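Local coordinates for D-isomer specific 2-hydroxyacid dehydrogenase family protein (Aeromonas salmonicida subsp. salmonicida, PDB 3HG7) that probably works as an NAD-dependent oxidoreductase of the D-2-hydroxyacid dehydrogenase family, interconverting 2-hydroxy acids and 2-oxo acids, at residues I235-L240 / D255-E260; S200-P203 / E207-H210. The protein carries 1 engineered substitution. One frame throughout, in Å; residues are numbered along the deposited sequence.

Contact 1. Residues I235-L240 / D255-E260; sequences INEGDL and DVFEQE
Glu237, in the first turn of helix 237-245, reaches across to the loop that leaves strand 251-254 and takes hold of its backbone at Glu258. The bond from Glu258 N to Glu237 OE2 is 2.9 Å long and almost straight, 175° at the hydrogen, yet the donor comes in from above the carboxylate plane, 38° out of it. With CG beside the backbone N (chi1 -70°) and the chain extended from there on, the carboxylate is carried the full length of the side chain to the loop. Its other oxygen works through water 1, which donates to Glu237 OE1 at 2.8 Å and accepts from Gln259 N at 2.7 Å, so the two oxygens serve consecutive backbone N-H groups, one directly and one through water.

These segments belong to the Rossmann-type nucleotide-binding domain, where a seven-stranded parallel sheet is wrapped by helices; the helix that provides Glu237 leads into strand 251-254, and the loop after that strand turns back over the helix start. Asn236 is the N-cap of this helix, its OD1 accepting from Asp239 N at 2.8 Å.

Beside the Glu258 bond, Glu237 OE2 is 3.5 Å from Phe257 CA and lies at the edge of the phenyl ring, near its plane. Phe257 N in turn donates to Glu260 OE1, 2.9 Å away, a bond that ties the loop to itself.

Charge is the awkward element. Glu237 and Glu258 run antiparallel alongside each other, Glu237 toward the loop and Glu258 toward the helix start, their carboxylate planes only moderately inclined and the two OE1 atoms 4.3 Å apart. Glu258 OE2 also lies 3.3 Å from Ile235 O, two acceptors without a hydrogen bond. Such crowding would probably favour a proton on Glu258 or Glu237.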
ATOM      1  N   ILE A 235     -12.445  -2.346   5.510  1.00 31.80           N
ATOM      2  CA  ILE A 235     -12.954  -3.462   6.289  1.00 32.12           C
ATOM      3  C   ILE A 235     -13.412  -3.019   7.670  1.00 32.55           C
ATOM      4  O   ILE A 235     -12.666  -2.378   8.401  1.00 32.23           O
ATOM      5  CB  ILE A 235     -11.874  -4.589   6.444  1.00 31.29           C
ATOM      6  CG1 ILE A 235     -11.522  -5.196   5.080  1.00 35.32           C
ATOM      7  CG2 ILE A 235     -12.339  -5.680   7.412  1.00 34.98           C
ATOM      8  CD1 ILE A 235     -10.246  -6.038   5.073  1.00 31.39           C
ATOM      9  N   ASN A 236     -14.647  -3.369   8.020  1.00 33.90           N
ATOM     10  CA  ASN A 236     -15.065  -3.270   9.409  1.00 34.89           C
ATOM     11  C   ASN A 236     -14.493  -4.471  10.123  1.00 34.82           C
ATOM     12  O   ASN A 236     -14.881  -5.614   9.853  1.00 34.55           O
ATOM     13  CB  ASN A 236     -16.588  -3.211   9.567  1.00 35.45           C
ATOM     14  CG  ASN A 236     -17.024  -3.299  11.026  1.00 35.28           C
ATOM     15  OD1 ASN A 236     -16.959  -4.362  11.636  1.00 35.65           O
ATOM     16  ND2 ASN A 236     -17.467  -2.181  11.586  1.00 36.05           N
ATOM     17  N   GLU A 237     -13.567  -4.203  11.033  1.00 35.31           N
ATOM     18  CA  GLU A 237     -12.757  -5.257  11.633  1.00 35.48           C
ATOM     19  C   GLU A 237     -13.573  -6.187  12.529  1.00 35.01           C
ATOM     20  O   GLU A 237     -13.360  -7.408  12.521  1.00 34.47           O
ATOM     21  CB  GLU A 237     -11.516  -4.662  12.323  1.00 36.24           C
ATOM     22  CG  GLU A 237     -10.514  -4.113  11.277  1.00 34.02           C
ATOM     23  CD  GLU A 237      -9.303  -3.375  11.845  1.00 37.04           C
ATOM     24  OE1 GLU A 237      -9.186  -3.216  13.086  1.00 34.10           O
ATOM     25  OE2 GLU A 237      -8.457  -2.952  11.018  1.00 33.93           O
ATOM     26  N   GLY A 238     -14.530  -5.609  13.256  1.00 34.72           N
ATOM     27  CA  GLY A 238     -15.409  -6.371  14.160  1.00 34.71           C
ATOM     28  C   GLY A 238     -16.177  -7.444  13.420  1.00 34.34           C
ATOM     29  O   GLY A 238     -16.369  -8.563  13.907  1.00 34.95           O
ATOM     30  N   ASP A 239     -16.578  -7.115  12.205  1.00 33.40           N
ATOM     31  CA  ASP A 239     -17.386  -8.023  11.431  1.00 32.96           C
ATOM     32  C   ASP A 239     -16.576  -8.982  10.528  1.00 31.44           C
ATOM     33  O   ASP A 239     -17.050 -10.066  10.187  1.00 31.49           O
ATOM     34  CB  ASP A 239     -18.416  -7.211  10.689  1.00 34.20           C
ATOM     35  CG  ASP A 239     -19.269  -6.351  11.639  1.00 39.80           C
ATOM     36  OD1 ASP A 239     -19.330  -5.128  11.441  1.00 34.60           O
ATOM     37  OD2 ASP A 239     -19.859  -6.898  12.592  1.00 34.76           O
ATOM     38  N   LEU A 240     -15.354  -8.583  10.170  1.00 29.70           N
ATOM     39  CA  LEU A 240     -14.359  -9.505   9.585  1.00 27.38           C
ATOM     40  C   LEU A 240     -14.068 -10.639  10.555  1.00 26.97           C
ATOM     41  O   LEU A 240     -14.009 -11.797  10.160  1.00 26.20           O
ATOM     42  CB  LEU A 240     -13.051  -8.773   9.258  1.00 25.93           C
ATOM     43  CG  LEU A 240     -11.815  -9.675   9.046  1.00 32.16           C
ATOM     44  CD1 LEU A 240     -11.985 -10.603   7.858  1.00 24.77           C
ATOM     45  CD2 LEU A 240     -10.529  -8.889   8.920  1.00 24.77           C
ATOM     46  N   ASP A 255      -2.517  -6.262   5.638  1.00 15.00           N
ATOM     47  CA  ASP A 255      -1.275  -5.498   5.770  1.00 15.09           C
ATOM     48  C   ASP A 255      -1.580  -4.117   6.393  1.00 16.44           C
ATOM     49  O   ASP A 255      -0.692  -3.442   6.903  1.00 15.26           O
ATOM     50  CB  ASP A 255      -0.596  -5.334   4.406  1.00 15.19           C
ATOM     51  CG  ASP A 255       0.794  -4.741   4.515  1.00  7.39           C
ATOM     52  OD1 ASP A 255       1.580  -5.222   5.380  1.00 15.38           O
ATOM     53  OD2 ASP A 255       1.073  -3.755   3.782  1.00 15.63           O
ATOM     54  N   VAL A 256      -2.855  -3.746   6.387  1.00 18.93           N
ATOM     55  CA  VAL A 256      -3.283  -2.391   6.809  1.00 20.26           C
ATOM     56  C   VAL A 256      -4.478  -2.464   7.748  1.00 22.07           C
ATOM     57  O   VAL A 256      -5.241  -3.434   7.734  1.00 21.84           O
ATOM     58  CB  VAL A 256      -3.614  -1.505   5.610  1.00 20.23           C
ATOM     59  CG1 VAL A 256      -2.353  -1.213   4.816  1.00 19.40           C
ATOM     60  CG2 VAL A 256      -4.724  -2.148   4.727  1.00 19.25           C
ATOM     61  N   PHE A 257      -4.624  -1.439   8.587  1.00 24.48           N
ATOM     62  CA  PHE A 257      -5.548  -1.530   9.705  1.00 25.42           C
ATOM     63  C   PHE A 257      -6.187  -0.188  10.015  1.00 26.77           C
ATOM     64  O   PHE A 257      -5.621   0.856   9.678  1.00 26.04           O
ATOM     65  CB  PHE A 257      -4.820  -2.094  10.922  1.00 24.40           C
ATOM     66  CG  PHE A 257      -4.240  -3.454  10.669  1.00 21.75           C
ATOM     67  CD1 PHE A 257      -5.041  -4.598  10.798  1.00 24.63           C
ATOM     68  CD2 PHE A 257      -2.920  -3.594  10.233  1.00 24.64           C
ATOM     69  CE1 PHE A 257      -4.522  -5.861  10.533  1.00 22.04           C
ATOM     70  CE2 PHE A 257      -2.400  -4.846   9.951  1.00 20.82           C
ATOM     71  CZ  PHE A 257      -3.202  -5.981  10.114  1.00 25.11           C
ATOM     72  N   GLU A 258      -7.366  -0.243  10.636  1.00 28.75           N
ATOM     73  CA  GLU A 258      -8.075   0.961  11.113  1.00 31.37           C
ATOM     74  C   GLU A 258      -7.179   1.796  12.044  1.00 31.99           C
ATOM     75  O   GLU A 258      -7.232   3.030  12.026  1.00 31.61           O
ATOM     76  CB  GLU A 258      -9.377   0.552  11.830  1.00 32.95           C
ATOM     77  CG  GLU A 258     -10.632   1.314  11.392  1.00 56.15           C
ATOM     78  CD  GLU A 258     -11.824   0.382  11.110  1.00 34.97           C
ATOM     79  OE1 GLU A 258     -12.215  -0.408  12.002  1.00 56.15           O
ATOM     80  OE2 GLU A 258     -12.368   0.448   9.984  1.00 56.29           O
ATOM     81  N   GLN A 259      -6.365   1.113  12.854  1.00 32.92           N
ATOM     82  CA  GLN A 259      -5.359   1.768  13.704  1.00 34.32           C
ATOM     83  C   GLN A 259      -3.970   1.119  13.518  1.00 34.10           C
ATOM     84  O   GLN A 259      -3.827  -0.096  13.672  1.00 33.71           O
ATOM     85  CB  GLN A 259      -5.787   1.703  15.179  1.00 35.44           C
ATOM     86  CG  GLN A 259      -4.724   2.143  16.205  1.00 52.49           C
ATOM     87  CD  GLN A 259      -4.706   3.651  16.474  1.00 37.09           C
ATOM     88  OE1 GLN A 259      -5.726   4.247  16.833  1.00 52.73           O
ATOM     89  NE2 GLN A 259      -3.531   4.266  16.321  1.00 52.61           N
ATOM     90  N   GLU A 260      -2.963   1.922  13.184  1.00 33.95           N
ATOM     91  CA  GLU A 260      -1.566   1.435  13.149  1.00 33.90           C
ATOM     92  C   GLU A 260      -0.541   2.309  13.880  1.00 33.26           C
ATOM     93  O   GLU A 260      -0.618   3.542  13.824  1.00 33.39           O
ATOM     94  CB  GLU A 260      -1.086   1.111  11.733  1.00 34.49           C
ATOM     95  CG  GLU A 260      -1.803   1.805  10.624  1.00 32.18           C
ATOM     96  CD  GLU A 260      -1.535   1.149   9.286  1.00 35.18           C
ATOM     97  OE1 GLU A 260      -2.407   0.402   8.780  1.00 31.48           O
ATOM     98  OE2 GLU A 260      -0.442   1.385   8.740  1.00 31.03           O
TER
HETATM   99  O   HOH W   1      -7.253  -1.316  13.561  1.00 31.83           O

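Contact 2. Residues S200-P203 / E207-H210; sequences SVLP and ETHH
Thr208 turns its side chain onto Leu202 and Pro203, closing a tight bend within the loop that follows strand 197-200 of the Rossmann-type domain. That loop starts at the C-terminal end of the strand, in the middle of the parallel sheet, the end of the strands where nucleotides bind in this fold. The apolar part of the contact is one methyl against another: Leu202 CD1 lies 4.0 Å from Thr208 CG2 and only slightly farther from Thr208 CB, the two side chains crossing at a slant. The polar part gathers at the carbonyl of Pro203. Its oxygen is 2.9 Å from Thr208 OG1 and 3.4 Å from Thr208 CG2, so both branches of the threonine face the same backbone oxygen.

The torsions explain how one residue meets two neighbours. In Thr208, OG1 stands between the backbone N and the carbonyl carbon (chi1 71°), while CG2 is anti to that carbon and is the branch that meets the leucine. Leu202 sends CG beside its own backbone N (chi1 -76°) and runs on extended, which brings CD1 forward to the threonine.

One shell farther out, Leu202 packs on Leu146 of strand 142-146 and on Leu211, so the leucine lies between the sheet and a later part of the same loop. Strand 142-146 runs toward the glycine pattern Gly147, Gly149, Gly152, probably the dinucleotide-binding motif, which Leu202 lies near without touching. Ser200 and Val201 fix the start of the loop through backbone bonds, Ser200 to Phe227 and Val229 on one flank and Val201 to Leu146 on the other. Between the two segments the chain folds back on itself, and Thr208 OG1 accepts a hydrogen bond from the backbone N of Thr205.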
ATOM      1  N   SER A 200      -8.289  -6.621  -2.065  1.00 21.03           N
ATOM      2  CA  SER A 200      -8.713  -5.228  -1.917  1.00 22.34           C
ATOM      3  C   SER A 200      -7.535  -4.237  -1.912  1.00 23.96           C
ATOM      4  O   SER A 200      -6.667  -4.266  -1.034  1.00 24.47           O
ATOM      5  CB  SER A 200      -9.564  -5.072  -0.655  1.00 22.17           C
ATOM      6  OG  SER A 200     -10.175  -3.793  -0.615  1.00 37.50           O
ATOM      7  N   VAL A 201      -7.482  -3.386  -2.928  1.00 24.83           N
ATOM      8  CA  VAL A 201      -6.423  -2.402  -3.031  1.00 26.31           C
ATOM      9  C   VAL A 201      -7.083  -1.052  -3.295  1.00 28.25           C
ATOM     10  O   VAL A 201      -6.705  -0.346  -4.225  1.00 28.94           O
ATOM     11  CB  VAL A 201      -5.449  -2.661  -4.207  1.00 26.27           C
ATOM     12  CG1 VAL A 201      -4.034  -2.178  -3.827  1.00 28.24           C
ATOM     13  CG2 VAL A 201      -5.438  -4.102  -4.653  1.00 29.09           C
ATOM     14  N   LEU A 202      -8.087  -0.709  -2.496  1.00 29.56           N
ATOM     15  CA  LEU A 202      -8.925   0.449  -2.826  1.00 30.56           C
ATOM     16  C   LEU A 202      -8.451   1.714  -2.133  1.00 30.95           C
ATOM     17  O   LEU A 202      -8.027   1.657  -0.971  1.00 30.70           O
ATOM     18  CB  LEU A 202     -10.372   0.198  -2.428  1.00 31.03           C
ATOM     19  CG  LEU A 202     -11.241  -0.713  -3.286  1.00 38.15           C
ATOM     20  CD1 LEU A 202     -12.472  -1.020  -2.483  1.00 31.76           C
ATOM     21  CD2 LEU A 202     -11.613  -0.103  -4.646  1.00 31.46           C
ATOM     22  N   PRO A 203      -8.547   2.865  -2.835  1.00 32.56           N
ATOM     23  CA  PRO A 203      -8.395   4.152  -2.156  1.00 33.73           C
ATOM     24  C   PRO A 203      -9.543   4.322  -1.155  1.00 35.64           C
ATOM     25  O   PRO A 203     -10.643   3.790  -1.378  1.00 35.92           O
ATOM     26  CB  PRO A 203      -8.511   5.166  -3.295  1.00 33.39           C
ATOM     27  CG  PRO A 203      -9.302   4.494  -4.342  1.00 31.42           C
ATOM     28  CD  PRO A 203      -8.954   3.029  -4.247  1.00 32.94           C
ATOM     29  N   GLU A 207     -17.397   5.878  -0.370  1.00 42.42           N
ATOM     30  CA  GLU A 207     -18.071   4.735  -0.992  1.00 42.08           C
ATOM     31  C   GLU A 207     -17.361   3.404  -0.715  1.00 41.67           C
ATOM     32  O   GLU A 207     -17.982   2.339  -0.771  1.00 41.43           O
ATOM     33  CB  GLU A 207     -18.223   4.951  -2.503  1.00 42.40           C
ATOM     34  CG  GLU A 207     -18.709   6.358  -2.925  1.00 51.20           C
ATOM     35  CD  GLU A 207     -19.948   6.852  -2.168  1.00 42.96           C
ATOM     36  OE1 GLU A 207     -20.927   6.083  -2.030  1.00 51.15           O
ATOM     37  OE2 GLU A 207     -19.940   8.022  -1.722  1.00 51.12           O
ATOM     38  N   THR A 208     -16.063   3.472  -0.427  1.00 41.39           N
ATOM     39  CA  THR A 208     -15.277   2.284  -0.070  1.00 40.94           C
ATOM     40  C   THR A 208     -15.173   2.107   1.445  1.00 40.85           C
ATOM     41  O   THR A 208     -14.550   1.154   1.920  1.00 40.97           O
ATOM     42  CB  THR A 208     -13.841   2.360  -0.603  1.00 40.55           C
ATOM     43  OG1 THR A 208     -13.129   3.349   0.144  1.00 32.63           O
ATOM     44  CG2 THR A 208     -13.805   2.708  -2.076  1.00 32.55           C
ATOM     45  N   HIS A 209     -15.763   3.028   2.202  1.00 40.82           N
ATOM     46  CA  HIS A 209     -15.741   2.924   3.654  1.00 41.08           C
ATOM     47  C   HIS A 209     -16.564   1.724   4.096  1.00 40.80           C
ATOM     48  O   HIS A 209     -17.785   1.662   3.865  1.00 40.85           O
ATOM     49  CB  HIS A 209     -16.240   4.206   4.326  1.00 41.81           C
ATOM     50  CG  HIS A 209     -15.754   4.369   5.734  1.00 42.50           C
ATOM     51  ND1 HIS A 209     -16.310   3.691   6.799  1.00 42.39           N
ATOM     52  CD2 HIS A 209     -14.751   5.119   6.249  1.00 42.16           C
ATOM     53  CE1 HIS A 209     -15.677   4.023   7.910  1.00 42.24           C
ATOM     54  NE2 HIS A 209     -14.727   4.888   7.604  1.00 42.68           N
ATOM     55  N   HIS A 210     -15.872   0.753   4.689  1.00 39.88           N
ATOM     56  CA  HIS A 210     -16.484  -0.493   5.153  1.00 39.28           C
ATOM     57  C   HIS A 210     -17.198  -1.265   4.040  1.00 38.07           C
ATOM     58  O   HIS A 210     -18.309  -1.770   4.239  1.00 37.77           O
ATOM     59  CB  HIS A 210     -17.444  -0.225   6.317  1.00 40.23           C
ATOM     60  CG  HIS A 210     -16.768   0.160   7.596  1.00 41.12           C
ATOM     61  ND1 HIS A 210     -17.337  -0.069   8.830  1.00 40.79           N
ATOM     62  CD2 HIS A 210     -15.570   0.740   7.838  1.00 40.92           C
ATOM     63  CE1 HIS A 210     -16.527   0.368   9.777  1.00 41.14           C
ATOM     64  NE2 HIS A 210     -15.444   0.859   9.202  1.00 41.17           N
TER

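The two contacts follow one another in sequence, contact 2 first, and their centres lie 12 Å apart in the same NAD-binding domain. His210 joins them: its NE2 lies 3.2 Å from Glu258 OE2, a probable though weak hydrogen bond, while its CE1 packs 3.3 Å from Asn236 ND2. The imidazole therefore meets both segments of contact 1, the helix start and the loop opposite. Beyond strand 251-254 the 255-260 loop also carries Glu260, whose OE2 bonds His279 ND1; the pair matches the glutamate and histidine of the catalytic centre in D-2-hydroxyacid dehydrogenases, so the 255-260 segment probably contributes to the active site.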